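Local atomic coordinates of 4-hydroxybenzoyl-CoA Thioesterase (Pseudomonas sp. CBS3, PDB entry 1LO7), a protein that hydrolyses 4-hydroxybenzoyl-CoA to 4-hydroxybenzoate and free coenzyme A, the last step in converting 4-chlorobenzoate to 4-hydroxybenzoate. Residues 13-18 and 28-33; 52-57 and 134-139. All coordinates share one frame; numbering follows the deposited sequence.

Contact 1. Residues 13-18 and 28-33; sequences FGDCDP and HRWLDA. With 4CO (4-hydroxyphenacyl coenzyme A), chain B.
Asp15 presents its carboxylate to both Arg29 and Trp30, dividing its two oxygens between them. OD1 of Asp15 forms a salt bridge with NH2 of Arg29 at 3.2 Å, near the guanidinium plane. The hydrogen bond within it is weak and bent, 123° at the hydrogen. The arginine chain bends at chi2 and at chi3 (-65°), which turns its guanidinium toward the acid. Trp30 meets the other oxygen with the edge of its ring: OD2 of Asp15 lies 3.4 Å from CZ2, near the ring plane. The carboxylate itself stands steeply to the indole, 79° between planes. A water donates a short bond of 2.5 Å to Asp15 OD2 and weakly accepts from Trp30 NE1. The backbone N of Glu12 also binds OD2, so this buried oxygen has two donors.

Two residues on is the active-site Asp17. Its OD2 is 3.1 Å from CB of the bound 4-hydroxyphenacyl-CoA, the methylene carbon between the sulfur and the ketone. The contact thus ties the loop carrying Asp17 to helix 25-41, the long helix of the hot dog fold. On that helix, Trp30 also packs on Leu78 and Ile80 of strand 77-87.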
loop_
_atom_site.group_PDB
_atom_site.type_symbol
_atom_site.label_atom_id
_atom_site.label_comp_id
_atom_site.label_asym_id
_atom_site.label_seq_id
_atom_site.Cartn_x
_atom_site.Cartn_y
_atom_site.Cartn_z
ATOM N N PHE A 13 -12.165 1.369 3.485
ATOM C CA PHE A 13 -12.013 0.536 4.642
ATOM C C PHE A 13 -10.569 0.053 4.803
ATOM O O PHE A 13 -10.019 0.068 5.909
ATOM C CB PHE A 13 -12.944 -0.663 4.406
ATOM C CG PHE A 13 -12.940 -1.727 5.439
ATOM C CD1 PHE A 13 -13.699 -1.563 6.582
ATOM C CD2 PHE A 13 -12.206 -2.901 5.268
ATOM C CE1 PHE A 13 -13.736 -2.578 7.526
ATOM C CE2 PHE A 13 -12.222 -3.933 6.212
ATOM C CZ PHE A 13 -13.003 -3.752 7.354
ATOM N N GLY A 14 -9.981 -0.364 3.696
ATOM C CA GLY A 14 -8.616 -0.884 3.714
ATOM C C GLY A 14 -7.565 0.189 3.999
ATOM O O GLY A 14 -6.423 -0.158 4.325
ATOM N N ASP A 15 -7.957 1.456 3.876
ATOM C CA ASP A 15 -7.022 2.548 4.159
ATOM C C ASP A 15 -6.916 2.804 5.660
ATOM O O ASP A 15 -6.134 3.635 6.103
ATOM C CB ASP A 15 -7.527 3.840 3.527
ATOM C CG ASP A 15 -7.509 3.757 2.028
ATOM O OD1 ASP A 15 -6.698 3.099 1.439
ATOM O OD2 ASP A 15 -8.409 4.494 1.425
ATOM N N CYS A 16 -7.730 2.095 6.450
ATOM C CA CYS A 16 -7.764 2.254 7.928
ATOM C C CYS A 16 -7.071 1.119 8.645
ATOM O O CYS A 16 -6.940 0.001 8.138
ATOM C CB CYS A 16 -9.188 2.405 8.446
ATOM S SG CYS A 16 -10.041 3.809 7.664
ATOM N N ASP A 17 -6.612 1.448 9.845
ATOM C CA ASP A 17 -5.902 0.482 10.684
ATOM C C ASP A 17 -6.829 -0.186 11.698
ATOM O O ASP A 17 -8.041 0.020 11.729
ATOM C CB ASP A 17 -4.707 1.180 11.372
ATOM C CG ASP A 17 -5.134 2.257 12.325
ATOM O OD1 ASP A 17 -6.255 2.359 12.790
ATOM O OD2 ASP A 17 -4.154 3.076 12.570
ATOM N N PRO A 18 -6.232 -1.029 12.543
ATOM C CA PRO A 18 -7.029 -1.705 13.552
ATOM C C PRO A 18 -7.711 -0.723 14.504
ATOM O O PRO A 18 -8.711 -1.062 15.102
ATOM C CB PRO A 18 -6.025 -2.592 14.305
ATOM C CG PRO A 18 -4.981 -2.928 13.252
ATOM C CD PRO A 18 -4.871 -1.635 12.467
ATOM N N HIS A 28 0.234 10.120 2.833
ATOM C CA HIS A 28 1.328 10.431 1.925
ATOM C C HIS A 28 1.017 9.942 0.503
ATOM O O HIS A 28 1.393 10.572 -0.461
ATOM C CB HIS A 28 2.656 9.835 2.467
ATOM C CG HIS A 28 3.017 10.503 3.751
ATOM N ND1 HIS A 28 3.484 11.839 3.779
ATOM C CD2 HIS A 28 2.969 10.027 5.040
ATOM C CE1 HIS A 28 3.711 12.136 5.082
ATOM N NE2 HIS A 28 3.415 11.065 5.852
ATOM N N ARG A 29 0.305 8.791 0.366
ATOM C CA ARG A 29 -0.057 8.311 -0.968
ATOM C C ARG A 29 -0.936 9.389 -1.580
ATOM O O ARG A 29 -0.749 9.750 -2.730
ATOM C CB ARG A 29 -0.954 7.046 -0.880
ATOM C CG ARG A 29 -0.226 5.755 -0.589
ATOM C CD ARG A 29 -0.945 4.561 -1.237
ATOM N NE ARG A 29 -2.256 4.353 -0.657
ATOM C CZ ARG A 29 -3.414 4.670 -1.227
ATOM N NH1 ARG A 29 -3.445 5.199 -2.425
ATOM N NH2 ARG A 29 -4.584 4.435 -0.584
ATOM N N TRP A 30 -1.874 9.898 -0.800
ATOM C CA TRP A 30 -2.773 10.907 -1.344
ATOM C C TRP A 30 -2.065 12.242 -1.654
ATOM O O TRP A 30 -2.399 12.939 -2.669
ATOM C CB TRP A 30 -4.017 11.091 -0.462
ATOM C CG TRP A 30 -4.761 9.809 -0.299
ATOM C CD1 TRP A 30 -4.936 8.837 -1.238
ATOM C CD2 TRP A 30 -5.416 9.368 0.885
ATOM N NE1 TRP A 30 -5.672 7.796 -0.698
ATOM C CE2 TRP A 30 -5.960 8.100 0.615
ATOM C CE3 TRP A 30 -5.553 9.912 2.169
ATOM C CZ2 TRP A 30 -6.654 7.412 1.607
ATOM C CZ3 TRP A 30 -6.247 9.231 3.128
ATOM C CH2 TRP A 30 -6.785 7.980 2.852
ATOM N N LEU A 31 -1.113 12.616 -0.780
ATOM C CA LEU A 31 -0.345 13.842 -0.994
ATOM C C LEU A 31 0.436 13.712 -2.304
ATOM O O LEU A 31 0.504 14.617 -3.101
ATOM C CB LEU A 31 0.618 14.122 0.180
ATOM C CG LEU A 31 0.049 15.116 1.205
ATOM C CD1 LEU A 31 -1.469 15.114 1.199
ATOM C CD2 LEU A 31 0.599 14.843 2.600
ATOM N N ASP A 32 1.008 12.519 -2.545
ATOM C CA ASP A 32 1.759 12.299 -3.787
ATOM C C ASP A 32 0.859 12.410 -5.020
ATOM O O ASP A 32 1.257 12.963 -6.071
ATOM C CB ASP A 32 2.529 10.972 -3.763
ATOM C CG ASP A 32 3.581 10.989 -4.833
ATOM O OD1 ASP A 32 4.437 11.859 -4.855
ATOM O OD2 ASP A 32 3.503 10.012 -5.717
ATOM N N ALA A 33 -0.381 11.899 -4.911
ATOM C CA ALA A 33 -1.281 11.998 -6.059
ATOM C C ALA A 33 -1.681 13.462 -6.241
ATOM O O ALA A 33 -1.788 13.989 -7.358
ATOM C CB ALA A 33 -2.537 11.145 -5.811
HETATM N N1A 4CO B . 3.337 19.149 16.757
HETATM C C2A 4CO B . 3.872 18.813 17.970
HETATM N N3A 4CO B . 3.253 18.284 18.993
HETATM C C4A 4CO B . 1.947 18.056 18.736
HETATM C C5A 4CO B . 1.271 18.356 17.566
HETATM C C6A 4CO B . 2.021 18.924 16.525
HETATM N N6A 4CO B . 1.496 19.244 15.361
HETATM N N7A 4CO B . -0.073 18.005 17.662
HETATM C C8A 4CO B . -0.199 17.508 18.900
HETATM N N9A 4CO B . 0.983 17.539 19.593
HETATM C C1D 4CO B . 1.219 17.169 20.992
HETATM C C2D 4CO B . 0.598 18.176 21.954
HETATM O O2D 4CO B . 1.410 19.345 22.094
HETATM C C3D 4CO B . 0.625 17.351 23.229
HETATM O O3D 4CO B . 1.950 17.134 23.642
HETATM P P3D 4CO B . 2.415 17.377 25.133
HETATM O O7A 4CO B . 2.689 18.794 25.253
HETATM O O8A 4CO B . 1.369 16.940 26.062
HETATM O O9A 4CO B . 3.704 16.537 25.348
HETATM C C4D 4CO B . 0.145 16.020 22.661
HETATM O O4D 4CO B . 0.476 16.043 21.238
HETATM C C5D 4CO B . -1.289 15.647 22.896
HETATM O O5D 4CO B . -2.099 16.537 22.123
HETATM P P1A 4CO B . -3.333 17.237 22.831
HETATM O O1A 4CO B . -3.777 18.218 21.829
HETATM O O2A 4CO B . -2.978 17.841 24.095
HETATM O O3A 4CO B . -4.400 16.195 23.139
HETATM P P2A 4CO B . -5.653 15.678 22.282
HETATM O O4A 4CO B . -6.194 14.515 23.017
HETATM O O5A 4CO B . -6.653 16.743 22.243
HETATM O O6A 4CO B . -5.302 15.451 20.690
HETATM C CBP 4CO B . -5.003 13.736 19.127
HETATM C CCP 4CO B . -4.421 14.405 20.375
HETATM C CDP 4CO B . -6.435 13.235 19.381
HETATM C CEP 4CO B . -4.078 12.622 18.657
HETATM C CAP 4CO B . -5.263 14.768 18.017
HETATM O OAP 4CO B . -4.056 15.462 17.695
HETATM C C9P 4CO B . -5.554 14.075 16.687
HETATM O O9P 4CO B . -6.560 13.411 16.552
HETATM N N8P 4CO B . -4.542 14.165 15.652
HETATM C C7P 4CO B . -4.818 13.273 14.520
HETATM C C6P 4CO B . -4.150 11.901 14.695
HETATM C C5P 4CO B . -4.168 11.171 13.347
HETATM O O5P 4CO B . -5.203 10.957 12.726
HETATM N N4P 4CO B . -2.854 10.752 12.920
HETATM C C3P 4CO B . -2.787 10.160 11.591
HETATM C C2P 4CO B . -3.326 8.754 11.580
HETATM S S1P 4CO B . -2.987 7.813 13.068
HETATM O O1B 4CO B . -1.332 5.501 11.462
HETATM C C1B 4CO B . -1.973 5.427 12.495
HETATM C C2B 4CO B . -1.401 4.739 13.659
HETATM C C3B 4CO B . -2.167 4.650 14.847
HETATM C C4B 4CO B . -1.645 3.980 15.951
HETATM C C5B 4CO B . -0.375 3.374 15.865
HETATM O O2B 4CO B . 0.143 2.635 16.950
HETATM C C6B 4CO B . 0.393 3.493 14.674
HETATM C C7B 4CO B . -0.126 4.180 13.559
HETATM C CB 4CO B . -3.309 6.063 12.614
HETATM O O HOH W 1 -7.970 5.265 -0.960
#

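Contact 2. Residues 52-57 and 134-139; sequences VERGIV and ADYIEL
In this hot dog fold, the C-terminal helix 134-140 meets the junction of helix 47-54 and strand 56-68, where Arg54 and Ile56 reach Asp135 and Tyr136. Arg54 grips Asp135 end-on, one nitrogen to each oxygen. NH1 of Arg54 bonds OD2 of Asp135 at 2.7 Å, nearly straight at 169°. NH2 of Arg54 bonds OD1 of Asp135 at 2.9 Å. Both oxygens use their syn lone pairs, and the two flat groups are nearly coplanar. CG of Asp135 sits between its backbone N and carbonyl carbon (chi1 51°), which swings the acid toward the arginine.

Tyr136 lies over one face of the same guanidinium. Arg54 CZ is 4.5 Å from the ring centroid, an off-centre cation-pi contact. A water accepts from Arg54 NH1 at 3.0 Å and also hydrogen-bonds Tyr136 OH. Replacing this arginine by an alanine would probably leave Asp135 without its charged mate and the Tyr136 ring without its cation.

Gly55 takes positive phi (88°), where a CB would jam against the Arg54 carbonyl oxygen. This turn leads from helix 47-54 into strand 56-68 of the antiparallel hot dog sheet. Beyond it, Ile56 brings CD1 to 3.8 Å from CE2 of Tyr136. Ile56 also packs on Phe119 and Met121 of strand 107-123. Its side chain lies about 4 Å from that of Trp47, a substrate-binding residue.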
loop_
_atom_site.group_PDB
_atom_site.type_symbol
_atom_site.label_atom_id
_atom_site.label_comp_id
_atom_site.label_asym_id
_atom_site.label_seq_id
_atom_site.Cartn_x
_atom_site.Cartn_y
_atom_site.Cartn_z
ATOM N N VAL A 52 10.956 11.299 -22.010
ATOM C CA VAL A 52 11.396 11.117 -23.411
ATOM C C VAL A 52 11.868 12.433 -23.989
ATOM O O VAL A 52 12.913 12.517 -24.640
ATOM C CB VAL A 52 10.259 10.507 -24.275
ATOM C CG1 VAL A 52 10.619 10.541 -25.762
ATOM C CG2 VAL A 52 10.051 9.059 -23.824
ATOM N N GLU A 53 11.090 13.468 -23.763
ATOM C CA GLU A 53 11.393 14.780 -24.283
ATOM C C GLU A 53 12.622 15.510 -23.756
ATOM O O GLU A 53 13.443 16.003 -24.552
ATOM C CB GLU A 53 10.233 15.727 -24.243
ATOM C CG GLU A 53 10.690 17.097 -24.808
ATOM C CD GLU A 53 9.630 18.011 -25.361
ATOM O OE1 GLU A 53 9.210 17.936 -26.511
ATOM O OE2 GLU A 53 9.310 18.971 -24.512
ATOM N N ARG A 54 12.707 15.551 -22.428
ATOM C CA ARG A 54 13.718 16.288 -21.766
ATOM C C ARG A 54 14.424 15.612 -20.615
ATOM O O ARG A 54 15.266 16.215 -19.942
ATOM C CB ARG A 54 13.156 17.653 -21.379
ATOM C CG ARG A 54 11.972 17.595 -20.444
ATOM C CD ARG A 54 11.093 18.854 -20.522
ATOM N NE ARG A 54 11.731 20.106 -20.053
ATOM C CZ ARG A 54 11.107 21.288 -20.037
ATOM N NH1 ARG A 54 9.857 21.448 -20.450
ATOM N NH2 ARG A 54 11.763 22.333 -19.612
ATOM N N GLY A 55 14.107 14.353 -20.395
ATOM C CA GLY A 55 14.774 13.578 -19.359
ATOM C C GLY A 55 14.159 13.661 -17.966
ATOM O O GLY A 55 14.635 12.995 -17.052
ATOM N N ILE A 56 13.112 14.468 -17.809
ATOM C CA ILE A 56 12.476 14.659 -16.499
ATOM C C ILE A 56 11.673 13.465 -16.077
ATOM O O ILE A 56 10.742 13.091 -16.763
ATOM C CB ILE A 56 11.734 15.997 -16.449
ATOM C CG1 ILE A 56 12.779 17.143 -16.640
ATOM C CG2 ILE A 56 10.932 16.181 -15.156
ATOM C CD1 ILE A 56 12.131 18.526 -16.734
ATOM N N VAL A 57 12.060 12.848 -14.953
ATOM C CA VAL A 57 11.352 11.635 -14.518
ATOM C C VAL A 57 10.196 11.899 -13.565
ATOM O O VAL A 57 9.373 11.010 -13.267
ATOM C CB VAL A 57 12.341 10.633 -13.872
ATOM C CG1 VAL A 57 13.440 10.270 -14.837
ATOM C CG2 VAL A 57 12.941 11.186 -12.584
ATOM N N ALA A 134 12.008 27.033 -16.223
ATOM C CA ALA A 134 11.275 28.281 -16.315
ATOM C C ALA A 134 9.899 28.102 -16.908
ATOM O O ALA A 134 8.945 28.736 -16.481
ATOM C CB ALA A 134 12.072 29.256 -17.167
ATOM N N ASP A 135 9.792 27.228 -17.919
ATOM C CA ASP A 135 8.508 26.994 -18.569
ATOM C C ASP A 135 7.504 26.380 -17.607
ATOM O O ASP A 135 6.326 26.618 -17.683
ATOM C CB ASP A 135 8.578 26.207 -19.915
ATOM C CG ASP A 135 9.365 24.950 -19.810
ATOM O OD1 ASP A 135 10.339 24.862 -19.102
ATOM O OD2 ASP A 135 8.947 23.961 -20.557
ATOM N N TYR A 136 7.992 25.584 -16.685
ATOM C CA TYR A 136 7.096 24.956 -15.717
ATOM C C TYR A 136 6.587 25.976 -14.715
ATOM O O TYR A 136 5.416 25.950 -14.324
ATOM C CB TYR A 136 7.841 23.813 -15.016
ATOM C CG TYR A 136 7.958 22.606 -15.892
ATOM C CD1 TYR A 136 7.400 22.551 -17.172
ATOM C CD2 TYR A 136 8.702 21.510 -15.447
ATOM C CE1 TYR A 136 7.553 21.426 -17.994
ATOM C CE2 TYR A 136 8.834 20.366 -16.226
ATOM C CZ TYR A 136 8.267 20.324 -17.506
ATOM O OH TYR A 136 8.426 19.163 -18.271
ATOM N N ILE A 137 7.467 26.889 -14.302
ATOM C CA ILE A 137 7.067 27.918 -13.374
ATOM C C ILE A 137 5.957 28.722 -14.016
ATOM O O ILE A 137 4.928 29.060 -13.403
ATOM C CB ILE A 137 8.224 28.804 -13.023
ATOM C CG1 ILE A 137 9.095 27.976 -12.126
ATOM C CG2 ILE A 137 7.753 29.967 -12.162
ATOM C CD1 ILE A 137 10.306 28.747 -11.644
ATOM N N GLU A 138 6.152 28.997 -15.291
ATOM C CA GLU A 138 5.099 29.753 -15.970
ATOM C C GLU A 138 3.735 29.016 -16.030
ATOM O O GLU A 138 2.653 29.598 -15.810
ATOM C CB GLU A 138 5.520 30.197 -17.374
ATOM C CG GLU A 138 4.431 31.132 -17.938
ATOM C CD GLU A 138 4.534 32.534 -17.399
ATOM O OE1 GLU A 138 5.553 32.986 -16.890
ATOM O OE2 GLU A 138 3.403 33.187 -17.537
ATOM N N LEU A 139 3.752 27.715 -16.317
ATOM C CA LEU A 139 2.513 26.965 -16.399
ATOM C C LEU A 139 1.818 26.952 -15.061
ATOM O O LEU A 139 0.585 26.983 -15.005
ATOM C CB LEU A 139 2.730 25.481 -16.793
ATOM C CG LEU A 139 3.112 25.253 -18.246
ATOM C CD1 LEU A 139 3.555 23.810 -18.416
ATOM C CD2 LEU A 139 1.910 25.536 -19.158
HETATM O O HOH W 2 7.753 19.346 -20.753
#

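How the contacts relate
The two contacts lie on opposite sides of the chain's centre, their own centres 29 Å apart and nearest atoms about 10 Å apart. They follow in series along the chain and share no helix. Contact 1 uses helix 25-41; contact 2 uses the next helix, 47-54, and the C-terminal one. Contact 1 is buried, near subunit interfaces, and holds an active-site residue. Contact 2 is only partly buried and lies farther from the chain's centre. Each has an aspartate-arginine salt bridge, an aromatic ring and a water. In contact 1 a single, weak hydrogen bond joins the pair, and the acid has other donors. In contact 2 the bridge is bidentate and straight, with apolar packing of Ile56 on the tyrosine beside it.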